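Pbp related beta-lactamase (Pyrococcus abyssi, PDB 2QMI) is an archaeal relative of penicillin-binding proteins and serine beta-lactamases that assembles into an octamer and probably acts as a self-compartmentalizing peptidase. Local coordinates at residues A[188-200]-A[236-250]. Sequence-based numbering, arbitrary orientation.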
loop_
_atom_site.group_PDB
_atom_site.type_symbol
_atom_site.label_atom_id
_atom_site.label_comp_id
_atom_site.label_asym_id
_atom_site.label_seq_id
_atom_site.Cartn_x
_atom_site.Cartn_y
_atom_site.Cartn_z
ATOM N N ILE A 188 30.194 -40.500 29.889
ATOM C CA ILE A 188 30.927 -40.023 28.714
ATOM C C ILE A 188 31.645 -38.679 28.838
ATOM O O ILE A 188 32.851 -38.595 28.611
ATOM C CB ILE A 188 29.983 -39.967 27.473
ATOM C CG1 ILE A 188 29.535 -41.384 27.099
ATOM C CG2 ILE A 188 30.699 -39.331 26.287
ATOM C CD1 ILE A 188 28.534 -41.440 25.947
ATOM N N LEU A 189 30.908 -37.632 29.184
ATOM C CA LEU A 189 31.490 -36.303 29.305
ATOM C C LEU A 189 32.581 -36.148 30.371
ATOM O O LEU A 189 33.656 -35.624 30.083
ATOM C CB LEU A 189 30.383 -35.273 29.555
ATOM C CG LEU A 189 29.361 -35.132 28.424
ATOM C CD1 LEU A 189 28.419 -33.952 28.717
ATOM C CD2 LEU A 189 30.100 -34.921 27.103
ATOM N N GLU A 190 32.312 -36.592 31.594
ATOM C CA GLU A 190 33.300 -36.456 32.665
ATOM C C GLU A 190 34.535 -37.325 32.425
ATOM O O GLU A 190 35.657 -36.846 32.528
ATOM C CB GLU A 190 32.655 -36.749 34.030
ATOM C CG GLU A 190 31.503 -35.793 34.347
ATOM C CD GLU A 190 30.953 -35.922 35.765
ATOM O OE1 GLU A 190 30.642 -37.058 36.193
ATOM O OE2 GLU A 190 30.815 -34.873 36.447
ATOM N N PRO A 191 34.352 -38.612 32.097
ATOM C CA PRO A 191 35.537 -39.441 31.856
ATOM C C PRO A 191 36.354 -38.971 30.653
ATOM O O PRO A 191 37.537 -39.303 30.523
ATOM C CB PRO A 191 34.950 -40.842 31.651
ATOM C CG PRO A 191 33.535 -40.576 31.210
ATOM C CD PRO A 191 33.130 -39.431 32.087
ATOM N N LEU A 192 35.725 -38.194 29.773
ATOM C CA LEU A 192 36.407 -37.681 28.586
ATOM C C LEU A 192 36.972 -36.279 28.828
ATOM O O LEU A 192 37.654 -35.720 27.971
ATOM C CB LEU A 192 35.447 -37.662 27.392
ATOM C CG LEU A 192 35.796 -38.533 26.184
ATOM C CD1 LEU A 192 36.281 -39.908 26.626
ATOM C CD2 LEU A 192 34.560 -38.651 25.292
ATOM N N GLY A 193 36.679 -35.714 29.993
ATOM C CA GLY A 193 37.184 -34.392 30.333
ATOM C C GLY A 193 36.432 -33.192 29.771
ATOM O O GLY A 193 36.919 -32.058 29.850
ATOM N N MET A 194 35.250 -33.435 29.211
ATOM C CA MET A 194 34.434 -32.371 28.636
ATOM C C MET A 194 33.626 -31.687 29.729
ATOM O O MET A 194 32.464 -32.029 29.964
ATOM C CB MET A 194 33.510 -32.960 27.572
ATOM C CG MET A 194 34.276 -33.447 26.350
ATOM S SD MET A 194 33.490 -34.782 25.468
ATOM C CE MET A 194 32.225 -33.854 24.515
ATOM N N ASN A 195 34.254 -30.713 30.387
ATOM C CA ASN A 195 33.627 -29.992 31.485
ATOM C C ASN A 195 32.827 -28.765 31.075
ATOM O O ASN A 195 32.313 -28.053 31.935
ATOM C CB ASN A 195 34.690 -29.593 32.510
ATOM C CG ASN A 195 35.524 -30.781 32.973
ATOM O OD1 ASN A 195 34.992 -31.775 33.477
ATOM N ND2 ASN A 195 36.842 -30.681 32.802
ATOM N N ARG A 196 32.726 -28.513 29.773
ATOM C CA ARG A 196 31.954 -27.372 29.281
ATOM C C ARG A 196 31.003 -27.801 28.162
ATOM O O ARG A 196 30.863 -27.133 27.136
ATOM C CB ARG A 196 32.891 -26.244 28.825
ATOM C CG ARG A 196 33.676 -25.638 29.990
ATOM C CD ARG A 196 34.469 -24.383 29.633
ATOM N NE ARG A 196 33.619 -23.268 29.215
ATOM C CZ ARG A 196 33.568 -22.802 27.973
ATOM N NH1 ARG A 196 34.319 -23.352 27.031
ATOM N NH2 ARG A 196 32.760 -21.794 27.668
ATOM N N SER A 197 30.360 -28.944 28.385
ATOM C CA SER A 197 29.387 -29.507 27.460
ATOM C C SER A 197 28.134 -29.664 28.316
ATOM O O SER A 197 28.173 -30.353 29.332
ATOM C CB SER A 197 29.877 -30.862 26.947
ATOM O OG SER A 197 31.122 -30.723 26.275
ATOM N N TYR A 198 27.027 -29.039 27.919
ATOM C CA TYR A 198 25.815 -29.086 28.739
ATOM C C TYR A 198 24.499 -29.524 28.087
ATOM O O TYR A 198 24.398 -29.672 26.867
ATOM C CB TYR A 198 25.574 -27.706 29.348
ATOM C CG TYR A 198 26.799 -26.986 29.884
ATOM C CD1 TYR A 198 27.333 -27.298 31.139
ATOM C CD2 TYR A 198 27.389 -25.948 29.160
ATOM C CE1 TYR A 198 28.419 -26.590 31.662
ATOM C CE2 TYR A 198 28.472 -25.237 29.675
ATOM C CZ TYR A 198 28.980 -25.561 30.924
ATOM O OH TYR A 198 30.047 -24.851 31.426
ATOM N N PHE A 199 23.488 -29.693 28.940
ATOM C CA PHE A 199 22.125 -30.056 28.545
ATOM C C PHE A 199 21.143 -29.060 29.158
ATOM O O PHE A 199 20.222 -28.578 28.494
ATOM C CB PHE A 199 21.757 -31.454 29.055
ATOM C CG PHE A 199 22.095 -32.559 28.103
ATOM C CD1 PHE A 199 21.440 -32.660 26.878
ATOM C CD2 PHE A 199 23.059 -33.504 28.429
ATOM C CE1 PHE A 199 21.740 -33.688 25.990
ATOM C CE2 PHE A 199 23.367 -34.537 27.548
ATOM C CZ PHE A 199 22.707 -34.629 26.325
ATOM N N PHE A 200 21.359 -28.760 30.437
ATOM C CA PHE A 200 20.496 -27.864 31.200
ATOM C C PHE A 200 20.875 -26.387 31.101
ATOM O O PHE A 200 22.047 -26.014 31.231
ATOM C CB PHE A 200 20.491 -28.305 32.665
ATOM C CG PHE A 200 20.254 -29.782 32.849
ATOM C CD1 PHE A 200 19.048 -30.363 32.459
ATOM C CD2 PHE A 200 21.245 -30.599 33.392
ATOM C CE1 PHE A 200 18.829 -31.729 32.606
ATOM C CE2 PHE A 200 21.034 -31.974 33.541
ATOM C CZ PHE A 200 19.817 -32.534 33.144
ATOM N N GLY A 236 20.220 -32.240 21.612
ATOM C CA GLY A 236 20.118 -31.129 22.544
ATOM C C GLY A 236 21.369 -30.735 23.300
ATOM O O GLY A 236 21.318 -29.932 24.226
ATOM N N LEU A 237 22.508 -31.272 22.901
ATOM C CA LEU A 237 23.743 -30.952 23.593
ATOM C C LEU A 237 24.391 -29.651 23.099
ATOM O O LEU A 237 24.385 -29.349 21.902
ATOM C CB LEU A 237 24.716 -32.129 23.449
ATOM C CG LEU A 237 25.949 -32.191 24.348
ATOM C CD1 LEU A 237 25.540 -32.279 25.821
ATOM C CD2 LEU A 237 26.772 -33.399 23.944
ATOM N N LEU A 238 24.908 -28.869 24.044
ATOM C CA LEU A 238 25.606 -27.627 23.734
ATOM C C LEU A 238 27.054 -27.865 24.157
ATOM O O LEU A 238 27.302 -28.461 25.204
ATOM C CB LEU A 238 25.033 -26.442 24.515
ATOM C CG LEU A 238 23.622 -25.940 24.195
ATOM C CD1 LEU A 238 22.590 -26.806 24.892
ATOM C CD2 LEU A 238 23.488 -24.493 24.662
ATOM N N SER A 239 28.009 -27.416 23.353
ATOM C CA SER A 239 29.410 -27.631 23.682
ATOM C C SER A 239 30.278 -26.620 22.945
ATOM O O SER A 239 29.766 -25.660 22.366
ATOM C CB SER A 239 29.808 -29.067 23.299
ATOM O OG SER A 239 31.108 -29.409 23.755
ATOM N N SER A 240 31.590 -26.834 22.984
ATOM C CA SER A 240 32.550 -25.964 22.310
ATOM C C SER A 240 33.398 -26.854 21.410
ATOM O O SER A 240 33.352 -28.081 21.541
ATOM C CB SER A 240 33.449 -25.258 23.326
ATOM O OG SER A 240 34.428 -26.145 23.841
ATOM N N VAL A 241 34.167 -26.250 20.504
ATOM C CA VAL A 241 35.007 -27.034 19.596
ATOM C C VAL A 241 36.186 -27.681 20.321
ATOM O O VAL A 241 36.705 -28.699 19.875
ATOM C CB VAL A 241 35.547 -26.190 18.402
ATOM C CG1 VAL A 241 34.386 -25.605 17.609
ATOM C CG2 VAL A 241 36.461 -25.095 18.900
ATOM N N LEU A 242 36.610 -27.091 21.432
ATOM C CA LEU A 242 37.711 -27.663 22.198
ATOM C C LEU A 242 37.257 -28.959 22.867
ATOM O O LEU A 242 37.994 -29.942 22.883
ATOM C CB LEU A 242 38.209 -26.676 23.257
ATOM C CG LEU A 242 39.152 -25.594 22.738
ATOM C CD1 LEU A 242 39.564 -24.691 23.875
ATOM C CD2 LEU A 242 40.372 -26.245 22.107
ATOM N N ASP A 243 36.040 -28.955 23.408
ATOM C CA ASP A 243 35.492 -30.135 24.062
ATOM C C ASP A 243 35.252 -31.234 23.028
ATOM O O ASP A 243 35.536 -32.406 23.280
ATOM C CB ASP A 243 34.179 -29.785 24.787
ATOM C CG ASP A 243 34.400 -29.362 26.238
ATOM O OD1 ASP A 243 35.454 -28.761 26.535
ATOM O OD2 ASP A 243 33.512 -29.617 27.083
ATOM N N LEU A 244 34.736 -30.855 21.861
ATOM C CA LEU A 244 34.482 -31.832 20.805
ATOM C C LEU A 244 35.796 -32.398 20.272
ATOM O O LEU A 244 35.821 -33.489 19.696
ATOM C CB LEU A 244 33.679 -31.196 19.669
ATOM C CG LEU A 244 32.280 -30.732 20.083
ATOM C CD1 LEU A 244 31.603 -30.000 18.920
ATOM C CD2 LEU A 244 31.456 -31.938 20.531
ATOM N N ALA A 245 36.886 -31.654 20.454
ATOM C CA ALA A 245 38.201 -32.135 20.011
ATOM C C ALA A 245 38.584 -33.322 20.900
ATOM O O ALA A 245 39.024 -34.358 20.414
ATOM C CB ALA A 245 39.243 -31.031 20.126
ATOM N N LYS A 246 38.401 -33.157 22.209
ATOM C CA LYS A 246 38.697 -34.217 23.164
ATOM C C LYS A 246 37.835 -35.418 22.806
ATOM O O LYS A 246 38.267 -36.563 22.908
ATOM C CB LYS A 246 38.356 -33.769 24.586
ATOM C CG LYS A 246 39.193 -32.619 25.110
ATOM C CD LYS A 246 38.678 -32.150 26.456
ATOM C CE LYS A 246 39.532 -31.027 27.002
ATOM N NZ LYS A 246 38.954 -30.477 28.253
ATOM N N TYR A 247 36.604 -35.129 22.391
ATOM C CA TYR A 247 35.637 -36.148 22.009
ATOM C C TYR A 247 36.095 -36.890 20.757
ATOM O O TYR A 247 36.020 -38.121 20.690
ATOM C CB TYR A 247 34.271 -35.497 21.771
ATOM C CG TYR A 247 33.169 -36.464 21.408
ATOM C CD1 TYR A 247 32.809 -37.501 22.270
ATOM C CD2 TYR A 247 32.471 -36.333 20.205
ATOM C CE1 TYR A 247 31.782 -38.383 21.943
ATOM C CE2 TYR A 247 31.445 -37.208 19.870
ATOM C CZ TYR A 247 31.106 -38.232 20.742
ATOM O OH TYR A 247 30.097 -39.101 20.407
ATOM N N LEU A 248 36.560 -36.138 19.764
ATOM C CA LEU A 248 37.045 -36.733 18.521
ATOM C C LEU A 248 38.290 -37.571 18.803
ATOM O O LEU A 248 38.461 -38.648 18.239
ATOM C CB LEU A 248 37.363 -35.632 17.504
ATOM C CG LEU A 248 36.135 -35.089 16.759
ATOM C CD1 LEU A 248 36.442 -33.767 16.067
ATOM C CD2 LEU A 248 35.683 -36.134 15.759
ATOM N N LYS A 249 39.141 -37.070 19.697
ATOM C CA LYS A 249 40.385 -37.745 20.081
ATOM C C LYS A 249 40.132 -39.211 20.452
ATOM O O LYS A 249 40.890 -40.104 20.076
ATOM C CB LYS A 249 41.022 -36.993 21.260
ATOM C CG LYS A 249 42.351 -37.538 21.764
ATOM C CD LYS A 249 42.912 -36.637 22.885
ATOM C CE LYS A 249 44.263 -37.140 23.420
ATOM N NZ LYS A 249 45.301 -37.286 22.334
ATOM N N MET A 250 39.046 -39.450 21.175
ATOM C CA MET A 250 38.696 -40.798 21.594
ATOM C C MET A 250 38.510 -41.730 20.395
ATOM O O MET A 250 39.085 -42.822 20.356
ATOM C CB MET A 250 37.411 -40.782 22.425
ATOM C CG MET A 250 37.100 -42.121 23.056
ATOM S SD MET A 250 35.341 -42.400 23.278
ATOM C CE MET A 250 34.884 -42.826 21.596
HETATM O O HOH W 1 36.469 -28.732 29.075
HETATM O O HOH W 2 35.623 -26.152 26.164
HETATM O O HOH W 3 19.796 -28.564 25.845
#
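With OG beside its backbone N (chi1 -60°), Ser197 reaches Asp243, while Leu237, its CG beside its own carbonyl carbon (chi1 -166°), lays CD1 over one face of the Phe199 ring, 3.7 Å from the centroid. Between them Tyr198 and Leu238 form a single antiparallel bridge, a hydrogen-bonded pair with Tyr198 N to Leu238 O at 2.8 Å and Leu238 N to Tyr198 O at 3.0 Å. The contact thus ties the chain leaving helix 180-189 to strand 238-239 and helix 241-252 of the beta-lactamase-like domain. Asp243 OD2 is gripped twice: Arg196 N meets its syn lone pair and Ser197 OG its anti one, an arrangement that would probably stabilise the carboxylate. Arg196 carries its guanidinium onward to Glu52 O and a salt bridge with Asp207. A Schellman motif with Gly193 as C-prime residue ends helix 180-189; just after it Met194 packs SD and CE against Tyr247 CB, SD lying oblique to the ring as a Met-aromatic contact, while Leu192, just before Gly193, brings CD2 to the ring edge at Tyr247 CD1, 3.7 Å away. Lys246, extended beyond CG, reaches this turn: its NZ donates to Gly193 O at 3.0 Å, from 44° above the carbonyl plane.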